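Local coordinates for protein CRISPR-associated endonuclease Cas12b (Alicyclobacillus acidoterrestris, PDB 5U31) that cleaves invading DNA as an RNA-guided CRISPR endonuclease, recognising a protospacer adjacent motif on the target and cutting with a metal-dependent RuvC nuclease domain, at residues G564-V570 and P841-L847; T576-V582 and R617-L623; G958-V962 and Q974-N980. The protein carries 3 engineered substitutions. All blocks are in the same frame, centred on the assembly; numbering follows the deposited sequence.

Interactions 1 and 2 belong to one mixed RuvC sheet, in which strands 611-621, 578-587, 566-572 and 845-850 lie side by side. Their centres are about 13 Å apart, and Ser-569 N approaches Ser-581 O at 3.1 Å, probably a hydrogen bond. Along the chain interaction 2 nests inside the long loop that interaction 1 closes. Interaction 3 follows both, its centre about 13 Å from that of interaction 2 and about 22 Å from that of interaction 1; it is where the four-stranded Nuc sheet passes into helix 977-990, which packs on the RuvC sheet. The RuvC-I, RuvC-II and RuvC-III regions, distant in sequence, thus assemble one nuclease domain, whose three presumed catalytic positions are engineered alanines here.

Interaction 1. Residues G564-V570 and P841-L847; sequences GLRVMSV and PPCQLIL
Two parallel, neighbouring strands of the RuvC sheet meet here, 566-570 and 845-847; the axes of these short segments approach to 4.5 Å, with 28° between their directions. Both are extended, whereas Gln-844, just before the second strand, bends to phi/psi -80/-15. Register pairs Val-567 with Leu-845 (CA-CA 4.8 Å), Met-568 with Ile-846 (4.9 Å) and Ser-569 with Leu-847 (4.3 Å).

Main-chain hydrogen bonds run from Gln-844 N to Arg-566 O (2.9 Å), Met-568 N to Leu-845 O (2.9 Å), Leu-847 N to Met-568 O (2.6 Å) and Val-570 N to Leu-847 O (2.9 Å). Gln-844 (chi1 m, chi2 p) folds its side chain back so that OE1 accepts from Arg-566 N at 2.8 Å, while NE2 donates to Leu-561 O.

Apolar packing covers both faces. On one, Val-567 CG1 touches Leu-845 CD2 (3.8 Å) and Leu-847 CB (3.9 Å), beneath helix 977-990. On the other, Met-568, a selenomethionine with chi1 and chi2 t and chi3 p, sets CB 3.8 Å from Cys-843 SG and CE 3.9 Å from Ile-846 CG1; Val-570 CG2 lies 3.9 Å from Ile-846 CG2, and helix 796-822 packs on this side.

Arg-566 brings the charge: its guanidinium forms salt bridges with Asp-552 and Glu-616, and Pro-841 CB lies over one of its faces, 3.5 Å from NH2.

A central parallel strand pair with helices on both faces is characteristic of the RNase H-like fold of RuvC nucleases; these strands carry Ala-571 and Ala-849, engineered substitutions at two presumed active-site positions.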
# COMPACT_ATOMS: atom_id res chain seq x y z
N GLY A 564 17.23 -15.53 -25.91
CA GLY A 564 16.83 -14.16 -26.09
C GLY A 564 16.94 -13.36 -24.81
O GLY A 564 17.19 -13.87 -23.72
N LEU A 565 16.74 -12.05 -24.96
CA LEU A 565 16.83 -11.13 -23.82
C LEU A 565 15.83 -10.01 -24.07
O LEU A 565 16.09 -9.11 -24.87
CB LEU A 565 18.25 -10.60 -23.66
CG LEU A 565 18.57 -9.87 -22.36
CD1 LEU A 565 18.23 -10.74 -21.15
CD2 LEU A 565 20.04 -9.46 -22.33
N ARG A 566 14.69 -10.07 -23.39
CA ARG A 566 13.60 -9.12 -23.58
C ARG A 566 13.17 -8.52 -22.25
O ARG A 566 13.20 -9.19 -21.21
CB ARG A 566 12.38 -9.78 -24.23
CG ARG A 566 12.62 -10.28 -25.63
CD ARG A 566 11.49 -11.18 -26.11
NE ARG A 566 11.60 -11.40 -27.54
CZ ARG A 566 12.35 -12.35 -28.08
NH1 ARG A 566 12.41 -12.47 -29.40
NH2 ARG A 566 13.05 -13.16 -27.31
N VAL A 567 12.76 -7.26 -22.29
CA VAL A 567 12.31 -6.52 -21.12
C VAL A 567 10.94 -5.94 -21.42
O VAL A 567 10.72 -5.37 -22.50
CB VAL A 567 13.29 -5.40 -20.74
CG1 VAL A 567 12.76 -4.61 -19.56
CG2 VAL A 567 14.67 -5.97 -20.43
N MSE A 568 10.01 -6.08 -20.49
CA MSE A 568 8.70 -5.47 -20.65
C MSE A 568 8.51 -4.34 -19.65
O MSE A 568 8.63 -4.55 -18.44
CB MSE A 568 7.60 -6.51 -20.48
CG MSE A 568 6.22 -5.98 -20.81
SE MSE A 568 4.81 -7.24 -20.37
CE MSE A 568 4.98 -7.17 -18.43
N SER A 569 8.24 -3.14 -20.15
CA SER A 569 7.98 -2.01 -19.28
C SER A 569 6.48 -1.84 -19.09
O SER A 569 5.70 -2.11 -20.01
CB SER A 569 8.59 -0.72 -19.84
OG SER A 569 8.15 -0.49 -21.17
N VAL A 570 6.08 -1.42 -17.90
CA VAL A 570 4.68 -1.38 -17.51
C VAL A 570 4.36 -0.01 -16.93
O VAL A 570 5.04 0.44 -16.01
CB VAL A 570 4.34 -2.48 -16.49
CG1 VAL A 570 2.87 -2.43 -16.12
CG2 VAL A 570 4.72 -3.84 -17.03
N PRO A 841 7.69 -15.04 -27.37
CA PRO A 841 8.80 -15.34 -26.48
C PRO A 841 8.70 -14.53 -25.20
O PRO A 841 8.23 -13.38 -25.21
CB PRO A 841 10.03 -14.94 -27.31
CG PRO A 841 9.57 -15.05 -28.72
CD PRO A 841 8.14 -14.62 -28.70
N PRO A 842 9.16 -15.08 -24.08
CA PRO A 842 8.97 -14.40 -22.80
C PRO A 842 9.99 -13.28 -22.59
O PRO A 842 11.02 -13.20 -23.26
CB PRO A 842 9.17 -15.52 -21.78
CG PRO A 842 10.17 -16.40 -22.43
CD PRO A 842 9.86 -16.36 -23.92
N CYS A 843 9.67 -12.43 -21.63
CA CYS A 843 10.55 -11.36 -21.18
C CYS A 843 11.15 -11.75 -19.84
O CYS A 843 10.43 -12.17 -18.93
CB CYS A 843 9.79 -10.04 -21.04
SG CYS A 843 8.85 -9.54 -22.48
N GLN A 844 12.47 -11.60 -19.71
CA GLN A 844 13.13 -11.96 -18.46
C GLN A 844 12.99 -10.89 -17.39
O GLN A 844 13.23 -11.19 -16.21
CB GLN A 844 14.61 -12.26 -18.71
CG GLN A 844 14.87 -13.48 -19.58
CD GLN A 844 14.69 -13.19 -21.05
OE1 GLN A 844 14.66 -12.03 -21.46
NE2 GLN A 844 14.57 -14.23 -21.86
N LEU A 845 12.60 -9.67 -17.74
CA LEU A 845 12.49 -8.58 -16.79
C LEU A 845 11.20 -7.82 -17.02
O LEU A 845 10.81 -7.56 -18.16
CB LEU A 845 13.69 -7.64 -16.89
CG LEU A 845 13.64 -6.28 -16.19
CD1 LEU A 845 13.49 -6.46 -14.69
CD2 LEU A 845 14.89 -5.49 -16.51
N ILE A 846 10.53 -7.46 -15.92
CA ILE A 846 9.38 -6.56 -15.93
C ILE A 846 9.85 -5.24 -15.33
O ILE A 846 10.25 -5.19 -14.17
CB ILE A 846 8.20 -7.13 -15.14
CG1 ILE A 846 7.63 -8.36 -15.84
CG2 ILE A 846 7.11 -6.09 -14.97
CD1 ILE A 846 6.63 -9.09 -15.01
N LEU A 847 9.79 -4.18 -16.13
CA LEU A 847 10.32 -2.88 -15.74
C LEU A 847 9.17 -1.94 -15.39
O LEU A 847 8.47 -1.44 -16.29
CB LEU A 847 11.19 -2.29 -16.85
CG LEU A 847 11.94 -1.02 -16.47
CD1 LEU A 847 12.88 -1.29 -15.32
CD2 LEU A 847 12.70 -0.46 -17.65

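Interaction 2. Residues T576-V582 and R617-L623; sequences TSASISV and RSQLLKL. With nucleotides of chain B.
Strands 578-582 and 617-621 run antiparallel (163° between axes, 4.6 Å at closest approach) as neighbours in the RNase H-like sheet of the RuvC domain. Ser-579/Leu-620 and Ser-581/Ser-618 are non-hydrogen-bonded pairs; Ile-580/Gln-619 and Val-582/Arg-617 are hydrogen-bonded. Ile-580 N donates to Gln-619 O (2.9 Å), Gln-619 N to Ile-580 O (3.0 Å), and Val-582 N to Arg-617 O (2.7 Å); the return bond from Arg-617 N to Val-582 O is weak (3.5 Å). Leu-621 N reaches Ala-578 O at 2.6 Å, and Leu-621 (phi/psi -85/70) centres an inverse gamma turn.

Ile-580 CG2 packs 3.7 Å from Leu-621 CD1. Arg-617 (chi1 p) lays one guanidinium face on Val-582 CG2 (CZ at 3.6 Å) and salt-bridges Glu-820. Ser-579 and Ser-581 lie beneath helix 977-990. The sgRNA borders strand 617-621: Ser-618 O lies 3.6 Å from A6 C2 of chain B, and Gln-619 NE2 3.2 Å from G9 O2' of chain B.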
# COMPACT_ATOMS: atom_id res chain seq x y z
N THR A 576 -6.51 2.73 -17.57
CA THR A 576 -6.03 1.42 -17.98
C THR A 576 -5.09 0.90 -16.90
O THR A 576 -4.13 1.58 -16.53
CB THR A 576 -5.31 1.47 -19.32
OG1 THR A 576 -4.06 2.15 -19.17
CG2 THR A 576 -6.15 2.20 -20.34
N SER A 577 -5.38 -0.30 -16.40
CA SER A 577 -4.62 -0.82 -15.26
C SER A 577 -3.14 -0.93 -15.60
O SER A 577 -2.28 -0.59 -14.78
CB SER A 577 -5.18 -2.17 -14.82
OG SER A 577 -6.49 -2.02 -14.30
N ALA A 578 -2.82 -1.38 -16.81
CA ALA A 578 -1.43 -1.59 -17.20
C ALA A 578 -1.28 -1.37 -18.70
O ALA A 578 -2.08 -1.88 -19.48
CB ALA A 578 -0.95 -2.99 -16.82
N SER A 579 -0.25 -0.62 -19.08
CA SER A 579 0.13 -0.43 -20.47
C SER A 579 1.58 -0.86 -20.62
O SER A 579 2.46 -0.38 -19.90
CB SER A 579 -0.05 1.03 -20.89
OG SER A 579 -1.33 1.50 -20.48
N ILE A 580 1.82 -1.79 -21.55
CA ILE A 580 3.11 -2.46 -21.63
C ILE A 580 3.69 -2.25 -23.02
O ILE A 580 2.98 -1.97 -23.99
CB ILE A 580 3.00 -3.97 -21.31
CG1 ILE A 580 2.24 -4.71 -22.42
CG2 ILE A 580 2.30 -4.18 -19.97
CD1 ILE A 580 3.15 -5.49 -23.36
N SER A 581 5.01 -2.38 -23.10
CA SER A 581 5.72 -2.40 -24.37
C SER A 581 6.92 -3.31 -24.21
O SER A 581 7.66 -3.19 -23.23
CB SER A 581 6.15 -1.00 -24.81
OG SER A 581 6.90 -0.37 -23.79
N VAL A 582 7.11 -4.21 -25.17
CA VAL A 582 8.13 -5.25 -25.10
C VAL A 582 9.25 -4.90 -26.06
O VAL A 582 8.99 -4.52 -27.21
CB VAL A 582 7.53 -6.63 -25.42
CG1 VAL A 582 8.61 -7.69 -25.45
CG2 VAL A 582 6.47 -6.99 -24.41
N ARG A 617 6.31 -5.25 -29.34
CA ARG A 617 4.88 -4.99 -29.31
C ARG A 617 4.57 -4.03 -28.18
O ARG A 617 5.34 -3.89 -27.22
CB ARG A 617 4.08 -6.28 -29.15
CG ARG A 617 4.26 -6.96 -27.80
CD ARG A 617 3.85 -8.42 -27.85
NE ARG A 617 4.70 -9.24 -26.99
CZ ARG A 617 4.37 -9.59 -25.76
NH1 ARG A 617 3.20 -9.20 -25.26
NH2 ARG A 617 5.19 -10.34 -25.03
N SER A 618 3.43 -3.36 -28.30
CA SER A 618 2.84 -2.60 -27.22
C SER A 618 1.37 -2.98 -27.10
O SER A 618 0.72 -3.30 -28.09
CB SER A 618 2.96 -1.08 -27.43
OG SER A 618 4.30 -0.65 -27.24
N GLN A 619 0.87 -2.96 -25.87
CA GLN A 619 -0.48 -3.43 -25.60
C GLN A 619 -1.04 -2.69 -24.40
O GLN A 619 -0.30 -2.27 -23.51
CB GLN A 619 -0.50 -4.94 -25.35
CG GLN A 619 -0.90 -5.76 -26.56
CD GLN A 619 -2.35 -5.55 -26.96
OE1 GLN A 619 -3.26 -5.65 -26.13
NE2 GLN A 619 -2.57 -5.24 -28.23
N LEU A 620 -2.36 -2.51 -24.40
CA LEU A 620 -3.07 -2.01 -23.24
C LEU A 620 -3.65 -3.20 -22.49
O LEU A 620 -4.57 -3.86 -22.98
CB LEU A 620 -4.17 -1.03 -23.66
CG LEU A 620 -3.70 0.27 -24.32
CD1 LEU A 620 -4.82 1.29 -24.35
CD2 LEU A 620 -2.48 0.83 -23.61
N LEU A 621 -3.09 -3.49 -21.31
CA LEU A 621 -3.56 -4.61 -20.49
C LEU A 621 -4.73 -4.14 -19.64
O LEU A 621 -4.65 -4.00 -18.42
CB LEU A 621 -2.43 -5.17 -19.64
CG LEU A 621 -1.19 -5.71 -20.35
CD1 LEU A 621 -0.41 -6.62 -19.42
CD2 LEU A 621 -1.57 -6.43 -21.64
N LYS A 622 -5.85 -3.89 -20.32
CA LYS A 622 -7.06 -3.48 -19.62
C LYS A 622 -7.64 -4.66 -18.86
O LYS A 622 -7.82 -5.75 -19.41
CB LYS A 622 -8.08 -2.93 -20.62
CG LYS A 622 -7.73 -1.58 -21.21
CD LYS A 622 -8.65 -1.24 -22.37
CE LYS A 622 -8.37 0.14 -22.94
NZ LYS A 622 -8.82 1.22 -22.04
N LEU A 623 -7.90 -4.45 -17.57
CA LEU A 623 -8.74 -5.37 -16.84
C LEU A 623 -10.18 -5.18 -17.28
O LEU A 623 -10.54 -4.14 -17.84
CB LEU A 623 -8.60 -5.14 -15.34
CG LEU A 623 -7.29 -5.65 -14.71
CD1 LEU A 623 -7.19 -5.25 -13.25
CD2 LEU A 623 -7.18 -7.16 -14.85
P G B 9 0.24 -9.38 -32.91
OP1 G B 9 0.80 -10.56 -32.20
OP2 G B 9 0.49 -9.19 -34.36
O5' G B 9 -1.34 -9.39 -32.69
C5' G B 9 -1.91 -9.68 -31.42
C4' G B 9 -3.38 -9.35 -31.40
O4' G B 9 -4.00 -9.88 -30.19
C3' G B 9 -3.73 -7.86 -31.45
O3' G B 9 -4.85 -7.66 -32.30
C2' G B 9 -4.12 -7.55 -30.01
O2' G B 9 -5.01 -6.46 -29.86
C1' G B 9 -4.77 -8.86 -29.59
N9 G B 9 -4.80 -9.07 -28.14
C8 G B 9 -5.93 -9.19 -27.37
N7 G B 9 -5.67 -9.35 -26.10
C5 G B 9 -4.28 -9.33 -26.04
C6 G B 9 -3.42 -9.45 -24.92
O6 G B 9 -3.72 -9.62 -23.73
N1 G B 9 -2.09 -9.38 -25.29
C2 G B 9 -1.63 -9.20 -26.57
N2 G B 9 -0.29 -9.15 -26.70
N3 G B 9 -2.42 -9.08 -27.63
C4 G B 9 -3.72 -9.15 -27.29
P A B 6 5.88 5.63 -32.71
OP1 A B 6 6.50 6.78 -32.00
OP2 A B 6 6.47 5.15 -33.99
O5' A B 6 5.82 4.43 -31.67
C5' A B 6 6.88 3.49 -31.58
C4' A B 6 6.43 2.11 -31.99
O4' A B 6 5.36 1.71 -31.09
C3' A B 6 5.87 2.04 -33.41
O3' A B 6 6.51 1.08 -34.27
C2' A B 6 4.36 1.82 -33.23
O2' A B 6 3.76 0.95 -34.17
C1' A B 6 4.23 1.27 -31.82
N9 A B 6 3.03 1.81 -31.18
C8 A B 6 2.76 3.13 -30.95
N7 A B 6 1.59 3.36 -30.41
C5 A B 6 1.04 2.10 -30.29
C6 A B 6 -0.20 1.67 -29.79
N6 A B 6 -1.12 2.50 -29.30
N1 A B 6 -0.45 0.34 -29.80
C2 A B 6 0.48 -0.48 -30.29
N3 A B 6 1.68 -0.20 -30.80
C4 A B 6 1.90 1.13 -30.76

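Interaction 3. Residues G958-V962 and Q974-N980; sequences GEIFV and QIHAALN. Engineered in segment 974-980: Ala-978 (natural residue Asp). With nucleotides of chain B.
Strand 974-976 pairs antiparallel with strand 960-962 (149° between axes, 4.7 Å at closest approach), forming a beta hairpin that runs directly into a helix. Gln-974 opposes Val-962 in a non-hydrogen-bonded pair, its CG 4.1 Å from Val-962 CG2. Its backbone holds the sgRNA: N donates to U5 OP1 of chain B (3.3 Å), and O accepts from C4 O2' of chain B (2.8 Å). Ile-975 forms the hydrogen-bonded pair with Phe-961, N to Phe-961 O at 3.0 Å and O from Phe-961 N at 2.8 Å; its CG2 meets the Phe-961 ring edge.

His-976 is the N-cap: ND1 accepts a weak bond from Leu-979 N (3.5 Å), and its O receives Asn-980 N (2.7 Å). Ala-977 N donates to Glu-959 O (2.9 Å), where Glu-959 and Ile-960 form a classic beta bulge opposite Cys-913. Ala-978, an engineered replacement for a presumed catalytic Asp, makes no contact with 958-962. Leu-979 CD1 lies 3.3 Å from A6 N6 of chain B. Asn-980 (chi1 t) sets ND2 over a face of the Phe-961 ring, 3.6 Å from CD1; ND2 also hydrogen-bonds Phe-902 O, and OD1 accepts from Ala-904 N.

Strand 960-964 lies between 911-915 and 972-976, while helix 977-990 rests on RuvC strands 578-587 and 611-621 through Ala-978 and Leu-979.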
# COMPACT_ATOMS: atom_id res chain seq x y z
N GLY A 958 -4.68 14.46 -20.19
CA GLY A 958 -5.35 13.54 -21.09
C GLY A 958 -4.57 12.25 -21.27
O GLY A 958 -3.53 12.01 -20.65
N GLU A 959 -5.08 11.41 -22.16
CA GLU A 959 -4.49 10.11 -22.45
C GLU A 959 -3.67 10.10 -23.74
O GLU A 959 -3.18 9.05 -24.13
CB GLU A 959 -5.57 9.03 -22.52
CG GLU A 959 -5.87 8.35 -21.19
CD GLU A 959 -6.85 7.19 -21.33
OE1 GLU A 959 -7.80 7.31 -22.12
OE2 GLU A 959 -6.66 6.17 -20.64
N ILE A 960 -3.52 11.25 -24.39
CA ILE A 960 -2.76 11.36 -25.63
C ILE A 960 -1.61 12.33 -25.39
O ILE A 960 -1.83 13.48 -24.99
CB ILE A 960 -3.63 11.84 -26.80
CG1 ILE A 960 -4.82 10.89 -26.99
CG2 ILE A 960 -2.80 11.95 -28.07
CD1 ILE A 960 -5.88 11.42 -27.93
N PHE A 961 -0.39 11.86 -25.61
CA PHE A 961 0.80 12.68 -25.42
C PHE A 961 1.18 13.33 -26.74
O PHE A 961 1.32 12.64 -27.76
CB PHE A 961 1.96 11.84 -24.88
CG PHE A 961 3.23 12.61 -24.73
CD1 PHE A 961 4.23 12.52 -25.69
CD2 PHE A 961 3.44 13.43 -23.63
CE1 PHE A 961 5.40 13.23 -25.55
CE2 PHE A 961 4.61 14.14 -23.49
CZ PHE A 961 5.60 14.03 -24.45
N VAL A 962 1.34 14.65 -26.72
CA VAL A 962 1.67 15.43 -27.91
C VAL A 962 2.96 16.19 -27.64
O VAL A 962 3.11 16.80 -26.58
CB VAL A 962 0.53 16.40 -28.28
CG1 VAL A 962 0.89 17.16 -29.54
CG2 VAL A 962 -0.76 15.65 -28.46
N GLN A 974 2.19 12.39 -31.85
CA GLN A 974 1.12 12.01 -30.93
C GLN A 974 1.16 10.51 -30.70
O GLN A 974 1.27 9.73 -31.66
CB GLN A 974 -0.24 12.42 -31.48
CG GLN A 974 -0.24 13.79 -32.13
CD GLN A 974 -1.56 14.13 -32.77
OE1 GLN A 974 -2.61 13.62 -32.36
NE2 GLN A 974 -1.53 14.99 -33.77
N ILE A 975 1.06 10.11 -29.44
CA ILE A 975 1.15 8.70 -29.07
C ILE A 975 0.45 8.54 -27.73
O ILE A 975 0.33 9.49 -26.96
CB ILE A 975 2.63 8.24 -29.02
CG1 ILE A 975 2.74 6.74 -28.75
CG2 ILE A 975 3.40 9.04 -27.99
CD1 ILE A 975 4.15 6.23 -28.77
N HIS A 976 -0.04 7.33 -27.47
CA HIS A 976 -0.72 7.04 -26.22
C HIS A 976 0.16 7.41 -25.04
O HIS A 976 1.31 6.97 -24.95
CB HIS A 976 -1.09 5.56 -26.17
CG HIS A 976 -2.15 5.23 -25.16
ND1 HIS A 976 -1.85 4.86 -23.87
CD2 HIS A 976 -3.50 5.20 -25.27
CE1 HIS A 976 -2.98 4.62 -23.22
NE2 HIS A 976 -3.99 4.82 -24.05
N ALA A 977 -0.39 8.23 -24.14
CA ALA A 977 0.40 8.77 -23.05
C ALA A 977 1.00 7.66 -22.20
O ALA A 977 2.20 7.68 -21.89
CB ALA A 977 -0.46 9.70 -22.19
N ALA A 978 0.18 6.67 -21.82
CA ALA A 978 0.67 5.58 -20.98
C ALA A 978 1.74 4.76 -21.70
O ALA A 978 2.77 4.42 -21.11
CB ALA A 978 -0.49 4.69 -20.55
N LEU A 979 1.50 4.43 -22.97
CA LEU A 979 2.51 3.71 -23.73
C LEU A 979 3.77 4.55 -23.92
O LEU A 979 4.88 4.01 -23.95
CB LEU A 979 1.95 3.30 -25.09
CG LEU A 979 0.82 2.27 -25.02
CD1 LEU A 979 0.30 2.00 -26.41
CD2 LEU A 979 1.30 0.98 -24.37
N ASN A 980 3.61 5.87 -24.06
CA ASN A 980 4.79 6.73 -24.19
C ASN A 980 5.59 6.75 -22.90
O ASN A 980 6.83 6.83 -22.93
CB ASN A 980 4.37 8.14 -24.58
CG ASN A 980 5.52 9.11 -24.50
OD1 ASN A 980 6.41 9.11 -25.36
ND2 ASN A 980 5.52 9.96 -23.48
P C B 4 -3.89 12.34 -38.27
OP1 C B 4 -3.20 13.65 -38.33
OP2 C B 4 -3.92 11.43 -39.45
O5' C B 4 -3.28 11.48 -37.08
C5' C B 4 -3.21 12.02 -35.77
C4' C B 4 -2.73 10.98 -34.78
O4' C B 4 -3.69 9.90 -34.69
C3' C B 4 -1.43 10.29 -35.13
O3' C B 4 -0.30 11.08 -34.80
C2' C B 4 -1.52 8.99 -34.34
O2' C B 4 -1.16 9.21 -32.98
C1' C B 4 -3.02 8.69 -34.41
N1 C B 4 -3.35 7.71 -35.46
C2 C B 4 -3.16 6.35 -35.20
O2 C B 4 -2.72 6.01 -34.09
N3 C B 4 -3.45 5.44 -36.17
C4 C B 4 -3.92 5.85 -37.35
N4 C B 4 -4.20 4.93 -38.27
C5 C B 4 -4.12 7.23 -37.63
C6 C B 4 -3.83 8.12 -36.67
P U B 5 1.16 10.69 -35.36
OP1 U B 5 2.08 11.82 -35.08
OP2 U B 5 1.01 10.19 -36.75
O5' U B 5 1.59 9.46 -34.46
C5' U B 5 2.50 8.50 -34.95
C4' U B 5 2.67 7.36 -33.98
O4' U B 5 1.55 6.44 -34.11
C3' U B 5 3.93 6.53 -34.21
O3' U B 5 4.34 5.98 -32.97
C2' U B 5 3.39 5.41 -35.09
O2' U B 5 4.20 4.25 -35.14
C1' U B 5 2.05 5.16 -34.43
N1 U B 5 1.08 4.45 -35.28
C2 U B 5 0.75 3.18 -34.87
O2 U B 5 1.22 2.69 -33.85
N3 U B 5 -0.14 2.53 -35.67
C4 U B 5 -0.72 3.01 -36.83
O4 U B 5 -1.51 2.30 -37.45
C5 U B 5 -0.32 4.34 -37.19
C6 U B 5 0.56 5.00 -36.43
P A B 6 5.88 5.63 -32.71
OP1 A B 6 6.50 6.78 -32.00
OP2 A B 6 6.47 5.15 -33.99
O5' A B 6 5.82 4.43 -31.67
C5' A B 6 6.88 3.49 -31.58
C4' A B 6 6.43 2.11 -31.99
O4' A B 6 5.36 1.71 -31.09
C3' A B 6 5.87 2.04 -33.41
O3' A B 6 6.51 1.08 -34.27
C2' A B 6 4.36 1.82 -33.23
O2' A B 6 3.76 0.95 -34.17
C1' A B 6 4.23 1.27 -31.82
N9 A B 6 3.03 1.81 -31.18
C8 A B 6 2.76 3.13 -30.95
N7 A B 6 1.59 3.36 -30.41
C5 A B 6 1.04 2.10 -30.29
C6 A B 6 -0.20 1.67 -29.79
N6 A B 6 -1.12 2.50 -29.30
N1 A B 6 -0.45 0.34 -29.80
C2 A B 6 0.48 -0.48 -30.29
N3 A B 6 1.68 -0.20 -30.80
C4 A B 6 1.90 1.13 -30.76